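Local atomic coordinates of chintase (Rhizomucor miehei, PDB entry 5YUQ), a protein that hydrolyses chitin as a family 18 glycoside hydrolase, probably threading the polysaccharide through a tunnel-shaped active site. Residues Ala6-Asp10 against Trp11-Lys15; Glu207-Gly211 against Asn212-Lys216; Ala221-Ala225 against Glu226-Leu230; Ala247-Gly250 against Leu251-Ile255. All blocks are in the same frame, centred on the assembly; numbering follows the deposited sequence.

How the contacts relate
All four contacts are local turns or caps, in series along the chain. Contacts 1, 2 and 3 are partly buried and belong to the barrel; contact 4 lies on the surface, its centre about 26 Å from the centre of the chain. Contacts 2 and 3 are neighbours in sequence and space: one starts helix 211-220, the other leads from it into strand 228-240, and they touch where Val215 O meets Leu228 CD1 at 3.9 Å. Contact 1 ends strand 4-9, its centre about 26 Å from that of contact 3. The chemistry differs accordingly. Contact 1 combines a CH-pi contact with bridging waters, contact 2 uses polar capping, contact 3 an apolar pair and 3-10 backbone bonds, and contact 4 a bridging water.

Contact 1. Residues Ala6-Asp10 against Trp11-Lys15; sequences AYVVD and WDLPK
The indole of Trp11 folds back over Val9, its neighbour but one. Val9 CB stands over the six-membered ring, 3.5 Å from the centroid and 12° off the ring normal, a CH-pi contact. CG2 stands over the pyrrole part, near CE2 and NE1, and CG1 overhangs the rim at CZ2, 3.5 Å away. Trp11 chi1 of 57° sets CG between the backbone N and the carbonyl carbon, which turns the ring back onto the valine. One residue earlier, Val8 CG2 packs on Leu13 CD2 at 3.8 Å. Val8 CG1 meets Pro14 CG, the valine and proline side chains at about a right angle.

The backbone makes a type I beta turn from Val9 to Asp12. It leaves strand 4-9 of the TIM barrel of family 18 and starts the loop toward strand 24-32. Asp12 N donates to Val9 O at 3.1 Å, from above the carbonyl plane.

Two waters bridge the turn. One accepts from Val9 N and donates to Asp12 O, with a 2.7 Å bond to that oxygen. The other donates to Asp10 O and accepts from Leu13 N at 3.0 Å. The Asp10 carboxylate points elsewhere: OD1 is hydrogen-bonded to Tyr27 OH and Thr42 N.

Contact 2. Residues Glu207-Gly211 against Asn212-Lys216; sequences EPTSG and NDAVK
Ser210 and Asp213 grip each other at the start of helix 211-220, where Ser210 is the N-cap. Asp213 N donates to Ser210 OG at 3.1 Å in a nearly straight bond of 173°. The hydroxyl in turn donates to Asp213 OD2 at 2.7 Å. It comes in on the anti side of that oxygen, 27° out of the carboxylate plane. A weak further contact of OG is with Leu197 O. Ser210 chi1 of 63° tucks OG between its own N and carbonyl carbon, facing the first turn. The Asp213 side chain leans back beside its own N, which brings the carboxylate round to the serine. A carboxylate at a helix N-terminus probably gains from the helix dipole.

Thr209 and Asp213 slide past each other in opposite directions, and Thr209 OG1 passes Asp213 CB at 3.7 Å. Ala214 N donates to Ser210 O at 2.9 Å, the first regular helix bond. Asn212 OD1 is hydrogen-bonded to Tyr338 OH of helix 329-341 and takes a weak bond from Lys216 NZ. Ala214 and Val215 rest on Ile178 of strand 175-178, and Val215 also touches Tyr338. In the next helix bond Val215 N reaches Gly211 O at 2.9 Å, while Val215 CG2 lies 3.3 Å from that same oxygen.

Contact 3. Residues Ala221-Ala225 against Glu226-Leu230; sequences AGIPA and EQLVL
Ile223 CG2 meets Leu228 CD2 because of how each side chain leaves its backbone. In Ile223, chi1 of -53° turns CG1 beside the backbone N and leaves CG2 trans to that N, directed at the leucine. In Leu228, CG is trans to the carbonyl carbon (chi1 -65°), and CD2 leads back toward the isoleucine. Ile223 CG2 and Leu228 CD2 meet at 3.6 Å. Gln227 CB also approaches Ile223 CG2, at 4.0 Å.

Pro224 and Gln227 lie side by side and point the same way. The glutamine chain is extended beyond CG. Its OE1 ends beside the proline ring, 3.5 Å from Pro224 CD. The other end of the amide is held elsewhere: NE2 donates to Ala170 O.

The backbone here makes a short 3-10 turn. Gln227 N donates to Pro224 O at 2.9 Å. Leu228 N donates to Ala225 O, also at 2.9 Å. Both donors stand well above the carbonyl planes, consistent with the tight 3-10 winding.

The turn joins helix 211-220 to strand 228-240, a helix-to-strand connection of the TIM barrel. Gly222 ends the helix in a Schellman motif, with positive phi. Ile223 and Leu228 both touch Trp218 of that helix and Phe176 of strand 175-178. Past the turn, Val229 pairs through its backbone with Phe176 and Ile178, and the chain enters the barrel wall.

Contact 4. Residues Ala247-Gly250 against Leu251-Ile255; sequences ASTG and LYVPI
A single water spans this bend, in place of any direct bond between the two segments. It donates to Thr249 O at 2.8 Å and accepts from Tyr252 N at 3.1 Å. Few side-chain atoms meet. Val253 CG1 touches Thr249 CB at 3.7 Å, the two side chains crossing obliquely. The same methyl lies 3.7 Å from Gly250 O. It is placed there by chi1 of -59°, which holds CG1 beside the valine N.

Thr249 also steadies its own neighbour. Its OG1 donates to Gly250 O at 2.9 Å, in the carbonyl plane and on a lone pair. OG1 also accepts from Thr246 N. Gly250 has a positive phi of 73°; the chain turns back just after it, round Tyr252. That residue is the centre of an inverse gamma turn, closed by Val253 N to Leu251 O at 2.8 Å. Leu251 CD2 lies over one face of the Tyr252 ring, toward its rim.

The bend belongs to the long surface loop between strands 228-240 and 284-286. Tyr252 OH reaches Asp307 OD2 in a weak bond. The shape of the bend probably owes as much to bonds within each half and to backbone bonds with neighbouring loops, such as Val253 with Ala191, as to the water and methyl contact.

Contact 1. Residues Ala6-Asp10 against Trp11-Lys15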
loop_
_atom_site.group_PDB
_atom_site.type_symbol
_atom_site.label_atom_id
_atom_site.label_comp_id
_atom_site.label_asym_id
_atom_site.label_seq_id
_atom_site.Cartn_x
_atom_site.Cartn_y
_atom_site.Cartn_z
ATOM N N ALA A 6 -1.760 6.805 -8.511
ATOM C CA ALA A 6 -1.120 5.569 -8.917
ATOM C C ALA A 6 0.320 5.564 -8.448
ATOM O O ALA A 6 1.086 6.468 -8.786
ATOM C CB ALA A 6 -1.168 5.443 -10.432
ATOM N N TYR A 7 0.696 4.540 -7.686
ATOM C CA TYR A 7 2.103 4.342 -7.368
ATOM C C TYR A 7 2.833 3.769 -8.569
ATOM O O TYR A 7 2.335 2.866 -9.240
ATOM C CB TYR A 7 2.265 3.393 -6.182
ATOM C CG TYR A 7 2.041 4.069 -4.854
ATOM C CD1 TYR A 7 0.774 4.124 -4.295
ATOM C CD2 TYR A 7 3.092 4.662 -4.163
ATOM C CE1 TYR A 7 0.556 4.747 -3.074
ATOM C CE2 TYR A 7 2.886 5.274 -2.918
ATOM C CZ TYR A 7 1.614 5.324 -2.396
ATOM O OH TYR A 7 1.402 5.941 -1.185
ATOM N N VAL A 8 4.009 4.320 -8.844
ATOM C CA VAL A 8 4.941 3.704 -9.776
ATOM C C VAL A 8 6.214 3.480 -8.990
ATOM O O VAL A 8 6.493 4.209 -8.032
ATOM C CB VAL A 8 5.209 4.591 -10.997
ATOM C CG1 VAL A 8 3.921 4.803 -11.775
ATOM C CG2 VAL A 8 5.830 5.929 -10.588
ATOM N N VAL A 9 6.975 2.463 -9.370
ATOM C CA VAL A 9 8.135 2.068 -8.586
ATOM C C VAL A 9 9.440 2.266 -9.349
ATOM O O VAL A 9 9.530 1.968 -10.536
ATOM C CB VAL A 9 8.007 0.615 -8.041
ATOM C CG1 VAL A 9 6.780 0.496 -7.138
ATOM C CG2 VAL A 9 7.940 -0.413 -9.181
ATOM N N ASP A 10 10.441 2.786 -8.648
ATOM C CA ASP A 10 11.714 3.163 -9.260
ATOM C C ASP A 10 12.393 1.998 -9.974
ATOM O O ASP A 10 13.044 2.183 -11.005
ATOM C CB ASP A 10 12.641 3.728 -8.187
ATOM C CG ASP A 10 13.903 4.317 -8.761
ATOM O OD1 ASP A 10 13.873 5.504 -9.173
ATOM O OD2 ASP A 10 14.930 3.606 -8.788
ATOM N N TRP A 11 12.235 0.795 -9.428
ATOM C CA TRP A 11 12.912 -0.384 -9.955
ATOM C C TRP A 11 12.181 -1.047 -11.121
ATOM O O TRP A 11 12.696 -1.988 -11.725
ATOM C CB TRP A 11 13.123 -1.401 -8.827
ATOM C CG TRP A 11 11.849 -1.824 -8.144
ATOM C CD1 TRP A 11 11.073 -2.893 -8.467
ATOM C CD2 TRP A 11 11.215 -1.193 -7.018
ATOM N NE1 TRP A 11 9.996 -2.971 -7.614
ATOM C CE2 TRP A 11 10.059 -1.937 -6.716
ATOM C CE3 TRP A 11 11.515 -0.070 -6.237
ATOM C CZ2 TRP A 11 9.199 -1.601 -5.664
ATOM C CZ3 TRP A 11 10.654 0.269 -5.192
ATOM C CH2 TRP A 11 9.511 -0.493 -4.923
ATOM N N ASP A 12 10.985 -0.566 -11.438
ATOM C CA ASP A 12 10.193 -1.160 -12.513
ATOM C C ASP A 12 9.104 -0.190 -12.959
ATOM O O ASP A 12 7.920 -0.431 -12.725
ATOM C CB ASP A 12 9.576 -2.481 -12.037
ATOM C CG ASP A 12 9.081 -3.353 -13.183
ATOM O OD1 ASP A 12 9.329 -3.024 -14.364
ATOM O OD2 ASP A 12 8.441 -4.382 -12.898
ATOM N N LEU A 13 9.500 0.901 -13.614
ATOM C CA LEU A 13 8.528 1.885 -14.076
ATOM C C LEU A 13 7.684 1.303 -15.198
ATOM O O LEU A 13 8.144 0.427 -15.946
ATOM C CB LEU A 13 9.216 3.169 -14.550
ATOM C CG LEU A 13 9.854 4.010 -13.442
ATOM C CD1 LEU A 13 10.669 5.153 -14.033
ATOM C CD2 LEU A 13 8.787 4.561 -12.488
ATOM N N PRO A 14 6.436 1.770 -15.318
ATOM C CA PRO A 14 5.600 1.259 -16.406
ATOM C C PRO A 14 6.196 1.662 -17.754
ATOM O O PRO A 14 6.786 2.733 -17.852
ATOM C CB PRO A 14 4.265 1.980 -16.198
ATOM C CG PRO A 14 4.290 2.471 -14.781
ATOM C CD PRO A 14 5.731 2.761 -14.482
ATOM N N LYS A 15 6.065 0.811 -18.769
ATOM C CA LYS A 15 6.604 1.148 -20.088
ATOM C C LYS A 15 5.835 2.313 -20.703
ATOM O O LYS A 15 6.387 3.110 -21.467
ATOM C CB LYS A 15 6.592 -0.074 -21.006
ATOM C CG LYS A 15 7.526 -1.187 -20.538
ATOM C CD LYS A 15 8.911 -0.635 -20.217
ATOM C CE LYS A 15 9.917 -1.738 -19.914
ATOM N NZ LYS A 15 9.529 -2.582 -18.753
HETATM O O HOH W 1 5.909 1.029 -11.659
HETATM O O HOH W 2 12.471 1.307 -13.905
#

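Contact 2. Residues Glu207-Gly211 against Asn212-Lys216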
loop_
_atom_site.group_PDB
_atom_site.type_symbol
_atom_site.label_atom_id
_atom_site.label_comp_id
_atom_site.label_asym_id
_atom_site.label_seq_id
_atom_site.Cartn_x
_atom_site.Cartn_y
_atom_site.Cartn_z
ATOM N N GLU A 207 -6.845 -12.171 9.685
ATOM C CA GLU A 207 -6.785 -10.852 10.310
ATOM C C GLU A 207 -8.169 -10.229 10.316
ATOM O O GLU A 207 -8.872 -10.265 9.315
ATOM C CB GLU A 207 -5.818 -9.946 9.553
ATOM C CG GLU A 207 -4.385 -10.445 9.566
ATOM C CD GLU A 207 -3.813 -10.555 10.965
ATOM O OE1 GLU A 207 -3.911 -9.578 11.737
ATOM O OE2 GLU A 207 -3.259 -11.622 11.306
ATOM N N PRO A 208 -8.564 -9.640 11.451
ATOM C CA PRO A 208 -9.908 -9.084 11.592
ATOM C C PRO A 208 -10.002 -7.666 11.029
ATOM O O PRO A 208 -10.400 -6.728 11.736
ATOM C CB PRO A 208 -10.100 -9.069 13.108
ATOM C CG PRO A 208 -8.731 -8.785 13.622
ATOM C CD PRO A 208 -7.802 -9.558 12.704
ATOM N N THR A 209 -9.640 -7.509 9.762
ATOM C CA THR A 209 -9.760 -6.204 9.124
ATOM C C THR A 209 -9.970 -6.328 7.621
ATOM O O THR A 209 -9.950 -7.424 7.067
ATOM C CB THR A 209 -8.554 -5.278 9.459
ATOM O OG1 THR A 209 -8.837 -3.947 9.009
ATOM C CG2 THR A 209 -7.277 -5.781 8.794
ATOM N N SER A 210 -10.175 -5.187 6.978
ATOM C CA SER A 210 -10.555 -5.127 5.581
ATOM C C SER A 210 -10.576 -3.658 5.213
ATOM O O SER A 210 -10.319 -2.800 6.065
ATOM C CB SER A 210 -11.955 -5.694 5.394
ATOM O OG SER A 210 -12.907 -4.899 6.098
ATOM N N GLY A 211 -10.889 -3.364 3.954
ATOM C CA GLY A 211 -11.041 -1.984 3.523
ATOM C C GLY A 211 -12.087 -1.276 4.370
ATOM O O GLY A 211 -11.854 -0.182 4.885
ATOM N N ASN A 212 -13.239 -1.916 4.526
ATOM C CA ASN A 212 -14.320 -1.346 5.318
ATOM C C ASN A 212 -13.937 -1.125 6.773
ATOM O O ASN A 212 -14.165 -0.049 7.319
ATOM C CB ASN A 212 -15.573 -2.224 5.220
ATOM C CG ASN A 212 -16.678 -1.767 6.157
ATOM O OD1 ASN A 212 -17.207 -0.662 6.018
ATOM N ND2 ASN A 212 -17.039 -2.624 7.107
ATOM N N ASP A 213 -13.352 -2.136 7.411
ATOM C CA ASP A 213 -12.977 -2.007 8.818
ATOM C C ASP A 213 -11.920 -0.928 9.008
ATOM O O ASP A 213 -11.956 -0.166 9.977
ATOM C CB ASP A 213 -12.475 -3.346 9.365
ATOM C CG ASP A 213 -13.576 -4.374 9.475
ATOM O OD1 ASP A 213 -14.382 -4.285 10.425
ATOM O OD2 ASP A 213 -13.636 -5.278 8.620
ATOM N N ALA A 214 -10.988 -0.852 8.065
ATOM C CA ALA A 214 -9.936 0.155 8.129
ATOM C C ALA A 214 -10.511 1.567 8.005
ATOM O O ALA A 214 -10.164 2.460 8.784
ATOM C CB ALA A 214 -8.899 -0.097 7.029
ATOM N N VAL A 215 -11.378 1.767 7.019
ATOM C CA VAL A 215 -12.006 3.064 6.818
ATOM C C VAL A 215 -12.777 3.452 8.066
ATOM O O VAL A 215 -12.652 4.580 8.552
ATOM C CB VAL A 215 -12.930 3.040 5.581
ATOM C CG1 VAL A 215 -13.897 4.209 5.599
ATOM C CG2 VAL A 215 -12.094 3.051 4.315
ATOM N N LYS A 216 -13.540 2.513 8.616
ATOM C CA LYS A 216 -14.322 2.812 9.815
ATOM C C LYS A 216 -13.415 3.147 10.987
ATOM O O LYS A 216 -13.716 4.055 11.761
ATOM C CB LYS A 216 -15.252 1.659 10.193
ATOM C CG LYS A 216 -16.332 1.355 9.169
ATOM C CD LYS A 216 -17.111 2.585 8.779
ATOM C CE LYS A 216 -18.167 2.255 7.732
ATOM N NZ LYS A 216 -18.962 1.062 8.134
#

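Contact 3. Residues Ala221-Ala225 against Glu226-Leu230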
loop_
_atom_site.group_PDB
_atom_site.type_symbol
_atom_site.label_atom_id
_atom_site.label_comp_id
_atom_site.label_asym_id
_atom_site.label_seq_id
_atom_site.Cartn_x
_atom_site.Cartn_y
_atom_site.Cartn_z
ATOM N N ALA A 221 -11.353 7.382 14.630
ATOM C CA ALA A 221 -10.237 8.021 15.323
ATOM C C ALA A 221 -10.062 9.494 14.955
ATOM O O ALA A 221 -9.195 10.169 15.510
ATOM C CB ALA A 221 -8.945 7.250 15.082
ATOM N N GLY A 222 -10.865 9.991 14.020
ATOM C CA GLY A 222 -10.920 11.424 13.768
ATOM C C GLY A 222 -10.632 11.911 12.357
ATOM O O GLY A 222 -10.734 13.099 12.083
ATOM N N ILE A 223 -10.271 11.020 11.443
ATOM C CA ILE A 223 -9.998 11.492 10.090
ATOM C C ILE A 223 -11.291 11.520 9.283
ATOM O O ILE A 223 -11.958 10.493 9.149
ATOM C CB ILE A 223 -8.962 10.616 9.367
ATOM C CG1 ILE A 223 -7.691 10.474 10.214
ATOM C CG2 ILE A 223 -8.651 11.210 7.999
ATOM C CD1 ILE A 223 -7.076 11.797 10.690
ATOM N N PRO A 224 -11.666 12.699 8.753
ATOM C CA PRO A 224 -12.891 12.744 7.948
ATOM C C PRO A 224 -12.774 11.859 6.715
ATOM O O PRO A 224 -11.676 11.717 6.157
ATOM C CB PRO A 224 -12.985 14.214 7.535
ATOM C CG PRO A 224 -12.216 14.950 8.610
ATOM C CD PRO A 224 -11.065 14.032 8.916
ATOM N N ALA A 225 -13.888 11.269 6.296
ATOM C CA ALA A 225 -13.875 10.324 5.185
ATOM C C ALA A 225 -13.269 10.916 3.918
ATOM O O ALA A 225 -12.591 10.212 3.158
ATOM C CB ALA A 225 -15.292 9.820 4.913
ATOM N N GLU A 226 -13.506 12.206 3.681
ATOM C CA GLU A 226 -13.039 12.829 2.448
ATOM C C GLU A 226 -11.516 12.932 2.391
ATOM O O GLU A 226 -10.946 13.187 1.331
ATOM C CB GLU A 226 -13.694 14.199 2.254
ATOM C CG GLU A 226 -13.380 15.201 3.329
ATOM C CD GLU A 226 -14.193 16.472 3.177
ATOM O OE1 GLU A 226 -13.674 17.439 2.581
ATOM O OE2 GLU A 226 -15.351 16.502 3.650
ATOM N N GLN A 227 -10.853 12.720 3.524
ATOM C CA GLN A 227 -9.394 12.718 3.537
ATOM C C GLN A 227 -8.828 11.308 3.546
ATOM O O GLN A 227 -7.617 11.129 3.640
ATOM C CB GLN A 227 -8.851 13.499 4.733
ATOM C CG GLN A 227 -9.087 14.987 4.629
ATOM C CD GLN A 227 -8.604 15.732 5.842
ATOM O OE1 GLN A 227 -9.403 16.118 6.700
ATOM N NE2 GLN A 227 -7.290 15.930 5.936
ATOM N N LEU A 228 -9.703 10.311 3.470
ATOM C CA LEU A 228 -9.246 8.926 3.384
ATOM C C LEU A 228 -9.263 8.476 1.935
ATOM O O LEU A 228 -10.174 8.803 1.175
ATOM C CB LEU A 228 -10.123 8.002 4.220
ATOM C CG LEU A 228 -10.071 8.259 5.723
ATOM C CD1 LEU A 228 -11.082 7.376 6.419
ATOM C CD2 LEU A 228 -8.662 8.008 6.279
ATOM N N VAL A 229 -8.235 7.731 1.551
ATOM C CA VAL A 229 -8.120 7.215 0.203
ATOM C C VAL A 229 -7.956 5.709 0.330
ATOM O O VAL A 229 -7.097 5.235 1.073
ATOM C CB VAL A 229 -6.914 7.856 -0.513
ATOM C CG1 VAL A 229 -6.557 7.094 -1.772
ATOM C CG2 VAL A 229 -7.211 9.325 -0.836
ATOM N N LEU A 230 -8.807 4.951 -0.349
ATOM C CA LEU A 230 -8.737 3.498 -0.246
ATOM C C LEU A 230 -7.712 2.935 -1.226
ATOM O O LEU A 230 -7.869 3.059 -2.437
ATOM C CB LEU A 230 -10.102 2.864 -0.521
ATOM C CG LEU A 230 -10.165 1.338 -0.434
ATOM C CD1 LEU A 230 -9.831 0.859 0.965
ATOM C CD2 LEU A 230 -11.540 0.823 -0.870
#

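Contact 4. Residues Ala247-Gly250 against Leu251-Ile255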
loop_
_atom_site.group_PDB
_atom_site.type_symbol
_atom_site.label_atom_id
_atom_site.label_comp_id
_atom_site.label_asym_id
_atom_site.label_seq_id
_atom_site.Cartn_x
_atom_site.Cartn_y
_atom_site.Cartn_z
ATOM N N ALA A 247 -15.493 -26.750 -4.253
ATOM C CA ALA A 247 -16.686 -25.914 -4.306
ATOM C C ALA A 247 -17.311 -25.771 -2.924
ATOM O O ALA A 247 -18.094 -24.853 -2.684
ATOM C CB ALA A 247 -17.696 -26.497 -5.277
ATOM N N SER A 248 -16.970 -26.690 -2.026
ATOM C CA SER A 248 -17.566 -26.737 -0.694
ATOM C C SER A 248 -16.754 -26.024 0.378
ATOM O O SER A 248 -17.301 -25.641 1.407
ATOM C CB SER A 248 -17.773 -28.190 -0.254
ATOM O OG SER A 248 -18.807 -28.811 -0.991
ATOM N N THR A 249 -15.453 -25.855 0.155
ATOM C CA THR A 249 -14.583 -25.382 1.231
ATOM C C THR A 249 -14.615 -23.877 1.427
ATOM O O THR A 249 -14.415 -23.391 2.538
ATOM C CB THR A 249 -13.121 -25.767 1.006
ATOM O OG1 THR A 249 -12.637 -25.113 -0.169
ATOM C CG2 THR A 249 -12.971 -27.278 0.871
ATOM N N GLY A 250 -14.845 -23.140 0.348
ATOM C CA GLY A 250 -14.699 -21.699 0.394
ATOM C C GLY A 250 -13.223 -21.356 0.458
ATOM O O GLY A 250 -12.359 -22.229 0.292
ATOM N N LEU A 251 -12.935 -20.085 0.712
ATOM C CA LEU A 251 -11.570 -19.578 0.721
ATOM C C LEU A 251 -10.840 -19.851 2.027
ATOM O O LEU A 251 -9.629 -20.065 2.035
ATOM C CB LEU A 251 -11.594 -18.064 0.463
ATOM C CG LEU A 251 -10.312 -17.262 0.718
ATOM C CD1 LEU A 251 -9.211 -17.670 -0.254
ATOM C CD2 LEU A 251 -10.592 -15.755 0.614
ATOM N N TYR A 252 -11.573 -19.829 3.135
ATOM C CA TYR A 252 -10.942 -19.701 4.450
ATOM C C TYR A 252 -10.485 -21.032 5.034
ATOM O O TYR A 252 -10.968 -21.471 6.077
ATOM C CB TYR A 252 -11.884 -18.955 5.399
ATOM C CG TYR A 252 -12.259 -17.591 4.856
ATOM C CD1 TYR A 252 -11.384 -16.518 4.956
ATOM C CD2 TYR A 252 -13.475 -17.387 4.216
ATOM C CE1 TYR A 252 -11.713 -15.274 4.448
ATOM C CE2 TYR A 252 -13.814 -16.146 3.695
ATOM C CZ TYR A 252 -12.926 -15.097 3.817
ATOM O OH TYR A 252 -13.254 -13.864 3.316
ATOM N N VAL A 253 -9.532 -21.658 4.354
ATOM C CA VAL A 253 -9.067 -22.991 4.714
ATOM C C VAL A 253 -7.673 -22.937 5.319
ATOM O O VAL A 253 -6.942 -21.968 5.111
ATOM C CB VAL A 253 -9.041 -23.908 3.473
ATOM C CG1 VAL A 253 -10.429 -24.011 2.870
ATOM C CG2 VAL A 253 -8.048 -23.384 2.440
ATOM N N PRO A 254 -7.299 -23.968 6.087
ATOM C CA PRO A 254 -5.978 -23.942 6.720
ATOM C C PRO A 254 -4.840 -23.880 5.702
ATOM O O PRO A 254 -4.906 -24.533 4.654
ATOM C CB PRO A 254 -5.947 -25.263 7.493
ATOM C CG PRO A 254 -7.381 -25.507 7.821
ATOM C CD PRO A 254 -8.123 -25.080 6.589
ATOM N N ILE A 255 -3.820 -23.081 6.004
ATOM C CA ILE A 255 -2.658 -22.950 5.127
ATOM C C ILE A 255 -1.369 -23.359 5.820
ATOM O O ILE A 255 -1.306 -23.446 7.048
ATOM C CB ILE A 255 -2.482 -21.512 4.610
ATOM C CG1 ILE A 255 -2.416 -20.518 5.773
ATOM C CG2 ILE A 255 -3.608 -21.151 3.642
ATOM C CD1 ILE A 255 -1.919 -19.141 5.358
HETATM O O HOH W 3 -14.358 -20.912 3.846
#